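Local coordinates for adhesion G-protein coupled receptor G6 (Danio rerio, PDB 6V55) that is an adhesion G-protein coupled receptor linked to myelination, whose large calcium-binding extracellular region probably engages ligands in cell adhesion and signalling, at residues V43-L48 against N89-F94. Sequence-based numbering, arbitrary orientation.
With NAG (2-acetamido-2-deoxy-beta-D-glucopyranose), chain E.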
ATOM      1  N   VAL A  43      -0.386  11.629 -11.860  1.00 32.01           N
ATOM      2  CA  VAL A  43       0.346  11.452 -10.608  1.00 30.88           C
ATOM      3  C   VAL A  43       1.526  10.515 -10.853  1.00 32.07           C
ATOM      4  O   VAL A  43       1.360   9.422 -11.413  1.00 39.04           O
ATOM      5  CB  VAL A  43      -0.564  10.910  -9.491  1.00 26.16           C
ATOM      6  CG1 VAL A  43       0.221  10.757  -8.206  1.00 21.91           C
ATOM      7  CG2 VAL A  43      -1.778  11.817  -9.282  1.00 26.82           C
ATOM      8  N   GLN A  44       2.714  10.946 -10.444  1.00 26.99           N
ATOM      9  CA  GLN A  44       3.912  10.122 -10.478  1.00 31.37           C
ATOM     10  C   GLN A  44       4.364   9.834  -9.055  1.00 32.53           C
ATOM     11  O   GLN A  44       4.617  10.769  -8.286  1.00 32.48           O
ATOM     12  CB  GLN A  44       5.020  10.838 -11.227  1.00 37.40           C
ATOM     13  CG  GLN A  44       6.182   9.959 -11.497  1.00 47.05           C
ATOM     14  CD  GLN A  44       7.367  10.726 -12.012  1.00 56.91           C
ATOM     15  OE1 GLN A  44       7.737  11.776 -11.473  1.00 58.49           O
ATOM     16  NE2 GLN A  44       7.941  10.236 -13.102  1.00 63.66           N
ATOM     17  N   ILE A  45       4.475   8.556  -8.695  1.00 29.79           N
ATOM     18  CA  ILE A  45       5.025   8.200  -7.399  1.00 24.59           C
ATOM     19  C   ILE A  45       6.439   7.687  -7.596  1.00 24.26           C
ATOM     20  O   ILE A  45       6.841   7.268  -8.680  1.00 22.47           O
ATOM     21  CB  ILE A  45       4.185   7.167  -6.617  1.00 21.61           C
ATOM     22  CG1 ILE A  45       4.259   5.786  -7.276  1.00 25.51           C
ATOM     23  CG2 ILE A  45       2.750   7.636  -6.438  1.00 20.49           C
ATOM     24  CD1 ILE A  45       3.611   4.690  -6.447  1.00 26.76           C
ATOM     25  N   THR A  46       7.212   7.735  -6.520  1.00 28.12           N
ATOM     26  CA  THR A  46       8.568   7.207  -6.494  1.00 27.91           C
ATOM     27  C   THR A  46       8.763   6.603  -5.113  1.00 25.43           C
ATOM     28  O   THR A  46       8.502   7.263  -4.100  1.00 26.75           O
ATOM     29  CB  THR A  46       9.610   8.307  -6.785  1.00 28.69           C
ATOM     30  OG1 THR A  46       9.617   8.620  -8.193  1.00 33.65           O
ATOM     31  CG2 THR A  46      11.022   7.883  -6.348  1.00 20.45           C
ATOM     32  N   PHE A  47       9.158   5.341  -5.071  1.00 20.39           N
ATOM     33  CA  PHE A  47       9.521   4.710  -3.813  1.00 17.68           C
ATOM     34  C   PHE A  47      10.926   5.164  -3.449  1.00 20.13           C
ATOM     35  O   PHE A  47      11.883   4.840  -4.146  1.00 26.26           O
ATOM     36  CB  PHE A  47       9.465   3.195  -3.942  1.00 18.32           C
ATOM     37  CG  PHE A  47       8.073   2.632  -4.125  1.00 21.11           C
ATOM     38  CD1 PHE A  47       7.386   2.107  -3.039  1.00 22.51           C
ATOM     39  CD2 PHE A  47       7.466   2.604  -5.378  1.00 21.31           C
ATOM     40  CE1 PHE A  47       6.122   1.576  -3.187  1.00 22.26           C
ATOM     41  CE2 PHE A  47       6.195   2.096  -5.542  1.00 20.95           C
ATOM     42  CZ  PHE A  47       5.524   1.575  -4.443  1.00 24.52           C
ATOM     43  N   LEU A  48      11.066   5.930  -2.376  1.00 18.15           N
ATOM     44  CA  LEU A  48      12.396   6.311  -1.938  1.00 17.04           C
ATOM     45  C   LEU A  48      13.092   5.188  -1.185  1.00 26.79           C
ATOM     46  O   LEU A  48      14.328   5.190  -1.081  1.00 34.69           O
ATOM     47  CB  LEU A  48      12.303   7.561  -1.061  1.00 18.64           C
ATOM     48  CG  LEU A  48      11.480   8.694  -1.689  1.00 21.36           C
ATOM     49  CD1 LEU A  48      11.222   9.860  -0.709  1.00 22.48           C
ATOM     50  CD2 LEU A  48      12.172   9.184  -2.930  1.00 23.87           C
ATOM     51  N   ASN A  89      -5.822  11.031 -13.465  1.00 37.62           N
ATOM     52  CA  ASN A  89      -5.362  11.965 -12.454  1.00 39.77           C
ATOM     53  C   ASN A  89      -5.410  11.401 -11.041  1.00 43.15           C
ATOM     54  O   ASN A  89      -5.059  12.118 -10.100  1.00 44.78           O
ATOM     55  CB  ASN A  89      -6.175  13.255 -12.518  1.00 40.45           C
ATOM     56  CG  ASN A  89      -7.643  13.009 -12.428  1.00 46.05           C
ATOM     57  OD1 ASN A  89      -8.116  11.903 -12.697  1.00 51.70           O
ATOM     58  ND2 ASN A  89      -8.389  14.043 -12.062  1.00 46.04           N
ATOM     59  N   VAL A  90      -5.838  10.151 -10.851  1.00 41.27           N
ATOM     60  CA  VAL A  90      -5.865   9.545  -9.521  1.00 37.84           C
ATOM     61  C   VAL A  90      -4.916   8.348  -9.471  1.00 37.17           C
ATOM     62  O   VAL A  90      -4.976   7.456 -10.326  1.00 36.45           O
ATOM     63  CB  VAL A  90      -7.279   9.122  -9.090  1.00 35.98           C
ATOM     64  CG1 VAL A  90      -7.317   9.029  -7.607  1.00 36.00           C
ATOM     65  CG2 VAL A  90      -8.320  10.128  -9.545  1.00 41.61           C
ATOM     66  N   MET A  91      -4.050   8.329  -8.458  1.00 36.00           N
ATOM     67  CA  MET A  91      -3.210   7.181  -8.138  1.00 32.27           C
ATOM     68  C   MET A  91      -3.494   6.744  -6.705  1.00 34.88           C
ATOM     69  O   MET A  91      -3.437   7.567  -5.787  1.00 39.95           O
ATOM     70  CB  MET A  91      -1.727   7.513  -8.295  1.00 24.26           C
ATOM     71  CG  MET A  91      -0.816   6.371  -7.885  1.00 21.47           C
ATOM     72  SD  MET A  91      -0.274   5.436  -9.312  0.53 21.43           S
ATOM     73  CE  MET A  91       1.089   6.467  -9.795  1.00 22.94           C
ATOM     74  N   GLU A  92      -3.774   5.452  -6.508  1.00 29.87           N
ATOM     75  CA  GLU A  92      -4.091   4.892  -5.198  1.00 28.62           C
ATOM     76  C   GLU A  92      -3.021   3.881  -4.804  1.00 27.10           C
ATOM     77  O   GLU A  92      -2.675   3.003  -5.602  1.00 28.77           O
ATOM     78  CB  GLU A  92      -5.478   4.234  -5.217  1.00 28.85           C
ATOM     79  CG  GLU A  92      -6.558   5.157  -5.770  1.00 33.30           C
ATOM     80  CD  GLU A  92      -7.974   4.649  -5.564  1.00 42.62           C
ATOM     81  OE1 GLU A  92      -8.185   3.427  -5.418  1.00 46.49           O
ATOM     82  OE2 GLU A  92      -8.896   5.487  -5.549  1.00 47.31           O
ATOM     83  N   VAL A  93      -2.502   4.006  -3.579  1.00 23.68           N
ATOM     84  CA  VAL A  93      -1.477   3.120  -3.022  1.00 19.86           C
ATOM     85  C   VAL A  93      -2.052   2.432  -1.790  1.00 19.83           C
ATOM     86  O   VAL A  93      -2.375   3.097  -0.800  1.00 20.26           O
ATOM     87  CB  VAL A  93      -0.201   3.884  -2.641  1.00 17.22           C
ATOM     88  CG1 VAL A  93       0.791   2.952  -1.953  1.00 18.54           C
ATOM     89  CG2 VAL A  93       0.433   4.508  -3.852  1.00 16.80           C
ATOM     90  N   PHE A  94      -2.144   1.108  -1.827  1.00 18.74           N
ATOM     91  CA  PHE A  94      -2.633   0.336  -0.695  1.00 18.72           C
ATOM     92  C   PHE A  94      -1.488  -0.381  -0.013  1.00 20.34           C
ATOM     93  O   PHE A  94      -0.449  -0.631  -0.620  1.00 29.75           O
ATOM     94  CB  PHE A  94      -3.664  -0.694  -1.128  1.00 23.52           C
ATOM     95  CG  PHE A  94      -4.866  -0.091  -1.757  1.00 27.48           C
ATOM     96  CD1 PHE A  94      -5.894   0.392  -0.967  1.00 27.70           C
ATOM     97  CD2 PHE A  94      -4.955   0.018  -3.139  1.00 26.54           C
ATOM     98  CE1 PHE A  94      -6.995   0.958  -1.545  1.00 29.35           C
ATOM     99  CE2 PHE A  94      -6.056   0.581  -3.721  1.00 26.61           C
ATOM    100  CZ  PHE A  94      -7.082   1.054  -2.921  1.00 29.27           C
TER
HETATM  101  C1  NAG E 903      -9.737   4.431  -1.235  1.00 30.10           C
HETATM  102  C2  NAG E 903     -11.030   3.650  -1.561  1.00 36.75           C
HETATM  103  C3  NAG E 903     -11.837   4.374  -2.649  1.00 38.82           C
HETATM  104  C4  NAG E 903     -12.146   5.806  -2.236  1.00 40.00           C
HETATM  105  C5  NAG E 903     -10.844   6.552  -1.929  1.00 37.71           C
HETATM  106  C6  NAG E 903     -11.092   7.925  -1.360  1.00 39.47           C
HETATM  107  C7  NAG E 903     -10.582   1.275  -1.097  1.00 43.81           C
HETATM  108  C8  NAG E 903     -10.410  -0.089  -1.702  1.00 42.68           C
HETATM  109  N2  NAG E 903     -10.772   2.275  -1.962  1.00 42.75           N
HETATM  110  O3  NAG E 903     -13.051   3.674  -2.919  1.00 38.94           O
HETATM  111  O4  NAG E 903     -12.863   6.466  -3.279  1.00 42.00           O
HETATM  112  O5  NAG E 903     -10.072   5.842  -0.939  1.00 31.91           O
HETATM  113  O6  NAG E 903     -11.240   7.873   0.053  1.00 38.34           O
HETATM  114  O7  NAG E 903     -10.544   1.463   0.119  1.00 44.86           O
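The F94 ring lies on the outer side of strand 90-94, where its CE1 meets the acetamido methyl C8 of the NAG at 3.6 Å, an oblique approach to the N32-linked sugar. The F47 ring projects inward from the other strand and meets the ring of F50 at about 90°, with V65 and I108 also touching it. V43, with CG1 anti to the backbone N, turns CG2 to the carbonyl O of N89, 3.4 Å away, and crosses M91 obliquely, CB to CB at 3.8 Å. M91 leaves its strand with CG anti to the backbone N, then bends at chi2 and chi3, so that CE reaches V43 O at 3.4 Å and I45 CG2 at 3.9 Å. This is the interior of the CUB beta-sandwich: strands 41-51 and 90-96 belong to its two facing sheets, and segments 43-47 and 90-94 run in roughly the same direction, 29° apart, their axes 7.3 Å apart at closest. I45 sets CG1 between its own N and C (chi1 70°), and its CD1 meets V93 CG2 tip to tip at 4.1 Å. An alanine in place of I45 would lose CG2 and CD1, and would probably loosen the packing on M91 and V93.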